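Local coordinates for Rho GTPase-activating protein 27 (Homo sapiens, PDB 3PP2) that probably switches Rho-type GTPases such as CDC42 and RAC1 to their inactive GDP-bound state and may take part in clathrin-mediated endocytosis, at residues A[12-17]-A[108-113]; A[41-46]-A[101-106]. All blocks are in the same frame, centred on the assembly; numbering follows the deposited sequence.

Contact 1: residues A[12-17]-A[108-113]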
loop_
_atom_site.group_PDB
_atom_site.type_symbol
_atom_site.label_atom_id
_atom_site.label_comp_id
_atom_site.label_asym_id
_atom_site.label_seq_id
_atom_site.Cartn_x
_atom_site.Cartn_y
_atom_site.Cartn_z
ATOM N N GLY A 12 7.063 4.655 -12.496
ATOM C CA GLY A 12 6.912 3.301 -11.973
ATOM C C GLY A 12 6.330 2.330 -12.973
ATOM O O GLY A 12 5.894 2.745 -14.042
ATOM N N VAL A 13 6.359 1.040 -12.673
ATOM C CA VAL A 13 5.732 0.086 -13.534
ATOM C C VAL A 13 4.239 -0.081 -13.176
ATOM O O VAL A 13 3.902 -0.321 -12.010
ATOM C CB VAL A 13 6.482 -1.255 -13.540
ATOM C CG1 VAL A 13 5.699 -2.270 -14.404
ATOM C CG2 VAL A 13 7.926 -1.094 -14.035
ATOM N N LEU A 14 3.368 0.041 -14.168
ATOM C CA LEU A 14 1.931 -0.114 -14.023
ATOM C C LEU A 14 1.392 -1.003 -15.126
ATOM O O LEU A 14 1.952 -1.075 -16.226
ATOM C CB LEU A 14 1.194 1.233 -14.089
ATOM C CG LEU A 14 1.486 2.187 -12.936
ATOM C CD1 LEU A 14 0.894 3.571 -13.217
ATOM C CD2 LEU A 14 0.994 1.617 -11.623
ATOM N N HIS A 15 0.246 -1.615 -14.862
ATOM C CA HIS A 15 -0.524 -2.290 -15.888
ATOM C C HIS A 15 -1.469 -1.283 -16.531
ATOM O O HIS A 15 -2.062 -0.423 -15.865
ATOM C CB HIS A 15 -1.267 -3.455 -15.313
ATOM C CG HIS A 15 -0.369 -4.505 -14.796
ATOM N ND1 HIS A 15 -0.112 -5.659 -15.482
ATOM C CD2 HIS A 15 0.297 -4.594 -13.623
ATOM C CE1 HIS A 15 0.704 -6.411 -14.762
ATOM N NE2 HIS A 15 0.987 -5.775 -13.637
ATOM N N ARG A 16 -1.611 -1.367 -17.836
ATOM C CA ARG A 16 -2.531 -0.468 -18.547
ATOM C C ARG A 16 -3.035 -1.078 -19.821
ATOM O O ARG A 16 -2.334 -1.893 -20.455
ATOM C CB ARG A 16 -1.856 0.884 -18.819
ATOM C CG ARG A 16 -0.909 0.950 -19.992
ATOM C CD ARG A 16 0.298 0.111 -19.779
ATOM N NE ARG A 16 1.323 0.263 -20.804
ATOM C CZ ARG A 16 1.240 -0.252 -22.007
ATOM N NH1 ARG A 16 2.262 -0.091 -22.868
ATOM N NH2 ARG A 16 0.159 -0.952 -22.351
ATOM N N THR A 17 -4.223 -0.639 -20.227
ATOM C CA THR A 17 -4.746 -0.938 -21.544
ATOM C C THR A 17 -5.491 0.287 -22.056
ATOM O O THR A 17 -6.171 0.975 -21.289
ATOM C CB THR A 17 -5.728 -2.146 -21.513
ATOM O OG1 THR A 17 -6.208 -2.397 -22.836
ATOM C CG2 THR A 17 -6.930 -1.995 -20.552
ATOM N N GLU A 108 -3.140 -1.685 -4.003
ATOM C CA GLU A 108 -4.021 -0.555 -3.880
ATOM C C GLU A 108 -3.290 0.729 -3.481
ATOM O O GLU A 108 -3.701 1.836 -3.841
ATOM C CB GLU A 108 -5.170 -0.814 -2.912
ATOM C CG GLU A 108 -4.752 -1.029 -1.501
ATOM C CD GLU A 108 -5.900 -1.409 -0.545
ATOM O OE1 GLU A 108 -6.675 -2.331 -0.897
ATOM O OE2 GLU A 108 -5.924 -0.861 0.557
ATOM N N ALA A 109 -2.215 0.592 -2.685
ATOM C CA ALA A 109 -1.458 1.750 -2.268
ATOM C C ALA A 109 -0.712 2.374 -3.443
ATOM O O ALA A 109 -0.660 3.589 -3.603
ATOM C CB ALA A 109 -0.530 1.426 -1.114
ATOM N N ILE A 110 -0.113 1.546 -4.293
ATOM C CA ILE A 110 0.506 2.031 -5.543
ATOM C C ILE A 110 -0.523 2.831 -6.338
ATOM O O ILE A 110 -0.273 3.934 -6.782
ATOM C CB ILE A 110 1.049 0.828 -6.403
ATOM C CG1 ILE A 110 2.263 0.195 -5.723
ATOM C CG2 ILE A 110 1.336 1.260 -7.870
ATOM C CD1 ILE A 110 3.403 1.096 -5.577
ATOM N N ILE A 111 -1.674 2.227 -6.558
ATOM C CA ILE A 111 -2.715 2.868 -7.398
ATOM C C ILE A 111 -3.219 4.158 -6.765
ATOM O O ILE A 111 -3.395 5.154 -7.447
ATOM C CB ILE A 111 -3.831 1.870 -7.721
ATOM C CG1 ILE A 111 -3.322 0.920 -8.832
ATOM C CG2 ILE A 111 -5.165 2.520 -8.111
ATOM C CD1 ILE A 111 -3.230 1.594 -10.242
ATOM N N SER A 112 -3.450 4.178 -5.455
ATOM C CA SER A 112 -3.941 5.422 -4.828
ATOM C C SER A 112 -2.927 6.547 -4.950
ATOM O O SER A 112 -3.278 7.691 -5.202
ATOM C CB SER A 112 -4.309 5.149 -3.374
ATOM O OG SER A 112 -4.764 6.329 -2.738
ATOM N N THR A 113 -1.651 6.215 -4.757
ATOM C CA THR A 113 -0.623 7.231 -4.889
ATOM C C THR A 113 -0.522 7.742 -6.351
ATOM O O THR A 113 -0.276 8.931 -6.573
ATOM C CB THR A 113 0.751 6.792 -4.361
ATOM O OG1 THR A 113 1.264 5.707 -5.149
ATOM C CG2 THR A 113 0.646 6.402 -2.848
#

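Contact 2: residues A[41-46]-A[101-106]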
loop_
_atom_site.group_PDB
_atom_site.type_symbol
_atom_site.label_atom_id
_atom_site.label_comp_id
_atom_site.label_asym_id
_atom_site.label_seq_id
_atom_site.Cartn_x
_atom_site.Cartn_y
_atom_site.Cartn_z
ATOM N N GLY A 41 2.476 17.429 -16.271
ATOM C CA GLY A 41 1.114 17.319 -16.792
ATOM C C GLY A 41 0.888 16.340 -17.963
ATOM O O GLY A 41 -0.135 16.395 -18.631
ATOM N N VAL A 42 1.858 15.455 -18.211
ATOM C CA VAL A 42 1.780 14.454 -19.287
ATOM C C VAL A 42 2.130 13.068 -18.718
ATOM O O VAL A 42 3.119 12.916 -18.027
ATOM C CB VAL A 42 2.741 14.791 -20.397
ATOM C CG1 VAL A 42 2.689 13.742 -21.490
ATOM C CG2 VAL A 42 2.412 16.206 -20.953
ATOM N N LEU A 43 1.301 12.087 -19.034
ATOM C CA LEU A 43 1.458 10.703 -18.575
ATOM C C LEU A 43 1.844 9.854 -19.756
ATOM O O LEU A 43 1.083 9.743 -20.726
ATOM C CB LEU A 43 0.160 10.186 -17.953
ATOM C CG LEU A 43 0.170 8.788 -17.320
ATOM C CD1 LEU A 43 1.068 8.748 -16.118
ATOM C CD2 LEU A 43 -1.295 8.333 -17.031
ATOM N N THR A 44 3.040 9.270 -19.679
ATOM C CA THR A 44 3.588 8.487 -20.754
ATOM C C THR A 44 3.694 7.008 -20.328
ATOM O O THR A 44 4.330 6.710 -19.328
ATOM C CB THR A 44 4.960 8.996 -21.185
ATOM O OG1 THR A 44 4.864 10.372 -21.580
ATOM C CG2 THR A 44 5.513 8.139 -22.336
ATOM N N PHE A 45 3.065 6.129 -21.095
ATOM C CA PHE A 45 3.215 4.703 -20.959
ATOM C C PHE A 45 4.189 4.231 -22.011
ATOM O O PHE A 45 3.953 4.435 -23.212
ATOM C CB PHE A 45 1.880 4.012 -21.181
ATOM C CG PHE A 45 0.854 4.306 -20.138
ATOM C CD1 PHE A 45 0.978 3.795 -18.863
ATOM C CD2 PHE A 45 -0.242 5.103 -20.430
ATOM C CE1 PHE A 45 0.026 4.062 -17.926
ATOM C CE2 PHE A 45 -1.191 5.388 -19.481
ATOM C CZ PHE A 45 -1.051 4.840 -18.233
ATOM N N PHE A 46 5.285 3.621 -21.584
ATOM C CA PHE A 46 6.292 3.089 -22.514
ATOM C C PHE A 46 5.861 1.757 -23.067
ATOM O O PHE A 46 4.835 1.186 -22.713
ATOM C CB PHE A 46 7.651 3.072 -21.776
ATOM C CG PHE A 46 8.218 4.447 -21.584
ATOM C CD1 PHE A 46 7.845 5.253 -20.513
ATOM C CD2 PHE A 46 9.062 4.982 -22.519
ATOM C CE1 PHE A 46 8.334 6.507 -20.392
ATOM C CE2 PHE A 46 9.529 6.268 -22.396
ATOM C CZ PHE A 46 9.174 7.020 -21.347
ATOM N N TYR A 101 -8.243 4.959 -21.180
ATOM C CA TYR A 101 -7.264 3.975 -20.704
ATOM C C TYR A 101 -7.682 3.496 -19.330
ATOM O O TYR A 101 -8.275 4.261 -18.559
ATOM C CB TYR A 101 -5.858 4.596 -20.576
ATOM C CG TYR A 101 -5.374 5.191 -21.870
ATOM C CD1 TYR A 101 -4.552 4.491 -22.737
ATOM C CD2 TYR A 101 -5.765 6.484 -22.216
ATOM C CE1 TYR A 101 -4.155 5.051 -23.929
ATOM C CE2 TYR A 101 -5.396 7.063 -23.387
ATOM C CZ TYR A 101 -4.562 6.347 -24.269
ATOM O OH TYR A 101 -4.185 6.924 -25.471
ATOM N N LEU A 102 -7.397 2.231 -19.047
ATOM C CA LEU A 102 -7.431 1.710 -17.696
ATOM C C LEU A 102 -6.014 1.519 -17.194
ATOM O O LEU A 102 -5.142 1.108 -17.962
ATOM C CB LEU A 102 -8.207 0.401 -17.623
ATOM C CG LEU A 102 -9.632 0.429 -18.140
ATOM C CD1 LEU A 102 -10.270 -0.958 -18.176
ATOM C CD2 LEU A 102 -10.495 1.411 -17.429
ATOM N N ILE A 103 -5.831 1.737 -15.886
ATOM C CA ILE A 103 -4.531 1.707 -15.216
ATOM C C ILE A 103 -4.725 0.844 -13.983
ATOM O O ILE A 103 -5.725 1.002 -13.270
ATOM C CB ILE A 103 -4.038 3.129 -14.825
ATOM C CG1 ILE A 103 -4.102 4.079 -16.034
ATOM C CG2 ILE A 103 -2.677 3.096 -14.167
ATOM C CD1 ILE A 103 -3.870 5.525 -15.654
ATOM N N GLN A 104 -3.797 -0.075 -13.738
ATOM C CA GLN A 104 -4.004 -1.049 -12.648
ATOM C C GLN A 104 -2.718 -1.474 -12.016
ATOM O O GLN A 104 -1.659 -1.495 -12.652
ATOM C CB GLN A 104 -4.716 -2.264 -13.258
ATOM C CG GLN A 104 -5.254 -3.301 -12.316
ATOM C CD GLN A 104 -4.279 -4.412 -12.005
ATOM O OE1 GLN A 104 -3.377 -4.750 -12.816
ATOM N NE2 GLN A 104 -4.482 -5.045 -10.842
ATOM N N HIS A 105 -2.818 -1.916 -10.763
ATOM C CA HIS A 105 -1.729 -2.606 -10.063
ATOM C C HIS A 105 -2.361 -3.415 -8.947
ATOM O O HIS A 105 -3.375 -3.033 -8.401
ATOM C CB HIS A 105 -0.676 -1.638 -9.517
ATOM C CG HIS A 105 0.620 -2.281 -9.162
ATOM N ND1 HIS A 105 0.803 -2.999 -7.990
ATOM C CD2 HIS A 105 1.790 -2.350 -9.850
ATOM C CE1 HIS A 105 2.046 -3.449 -7.962
ATOM N NE2 HIS A 105 2.664 -3.090 -9.086
ATOM N N ASP A 106 -1.762 -4.560 -8.630
ATOM C CA ASP A 106 -2.290 -5.346 -7.533
ATOM C C ASP A 106 -2.205 -4.621 -6.213
ATOM O O ASP A 106 -3.044 -4.917 -5.344
ATOM C CB ASP A 106 -1.575 -6.686 -7.455
ATOM C CG ASP A 106 -1.869 -7.586 -8.623
ATOM O OD1 ASP A 106 -2.816 -7.321 -9.412
ATOM O OD2 ASP A 106 -1.091 -8.563 -8.755
#

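Contact 1: residues A[12-17]-A[108-113]
Leu14, on the extended strand segment 12-17, and Ile111, in the first turns of the helix that includes 108-113, are the nearest CA pair, with 8.6 Å between Leu14 CA and Ile111 CA. No hydrogen bond crosses that gap, so the two backbones are joined through the methyl ends of three buried side chains.

Leu14 does the reaching on the strand side. Its CG stands beside the backbone N and anti to the carbonyl carbon (chi1 -66°), and chi2 near 180° then carries CD2 to the helix although CB does not point at it. CD2 lies 3.8 Å from Ile110 CG2, the two side chains meeting at a slant. Two conformers are modelled for Ile110; in this one CG2 is turned to the strand, and how the other meets it is left open. Ile111 adds a looser touch from the next position along the helix, its CD1 lying 4.4 Å from Leu14 CD2.

The arrangement illustrates how a pleckstrin homology domain is closed: a C-terminal helix lies over one end of the bent antiparallel sheet, and its apolar side seals the core. Leu14 also packs on Thr36 and Ile103 of the two strands that flank its own, so the helix rests on a residue already held by the sheet.

Beyond the apolar patch, the Ile110 carbonyl is held within the helix. Thr113 OG1 donates to Ile110 O at 2.9 Å, tilted 34° from the carbonyl plane. Other helix residues face neighbouring copies of the protein: Glu108 forms a salt bridge to Lys116 of the second subunit, and Ser112 is hydrogen-bonded to His115 of that same subunit. Ile110 also packs against Ile110 of the third subunit.

Contact 2: residues A[41-46]-A[101-106]
Ile103 fills the middle of this contact, projecting from segment 101-106 at Phe45 and Leu43 of segment 41-46. The strands lie too far apart to pair, with Phe45 CA and Ile103 CA 10.1 Å from each other. Closest is the Phe45 ring: its CZ stands 3.8 Å from Ile103 CG1, which approaches obliquely, and 3.9 Å from Ile103 CD1, which lies in the ring plane at its edge. Leu43 arrives tip to tip, its CD2 4.1 Å from Ile103 CD1. CB of Leu43 points to the other strand, and CG, anti to the backbone N (chi1 -175°), carries the branch on to Ile103 inside the curled antiparallel sheet of the PH domain.

Packing slackens along the strand. The Tyr101 side chain comes no nearer than 4.8 Å to segment 41-46 and meets the ring of Tyr68 instead. At the other end the chain leaves the core for Asp106, which is exposed. The buried Gln104 reaches toward this end: NE2 donates to Asp106 OD1 over 3.2 Å, on the anti side of the carboxylate, and also bonds Lys88 O. Across the interface itself only carbon meets carbon, which implies cohesion by close fit and exclusion of water.

Overall arrangement
From the N terminus, the chain first lays down strand 10-21, whose residues 12-17 meet the C-terminal helix in contact 1. Between them the chain forms the rest of the sheet, and contact 2 closes a shorter loop, from 41-46 to 101-106, nested wholly inside the longer one. The two do not cross, and their centres are about 7 Å apart. Strand 10-21 pairs directly with strand 100-104, which runs through a short turn into helix 108-122, where Ile111 packs back on His105. Contact 2 thus ties facing strands across the core, whereas contact 1 fastens the closing helix onto a strand of the same curled antiparallel sheet.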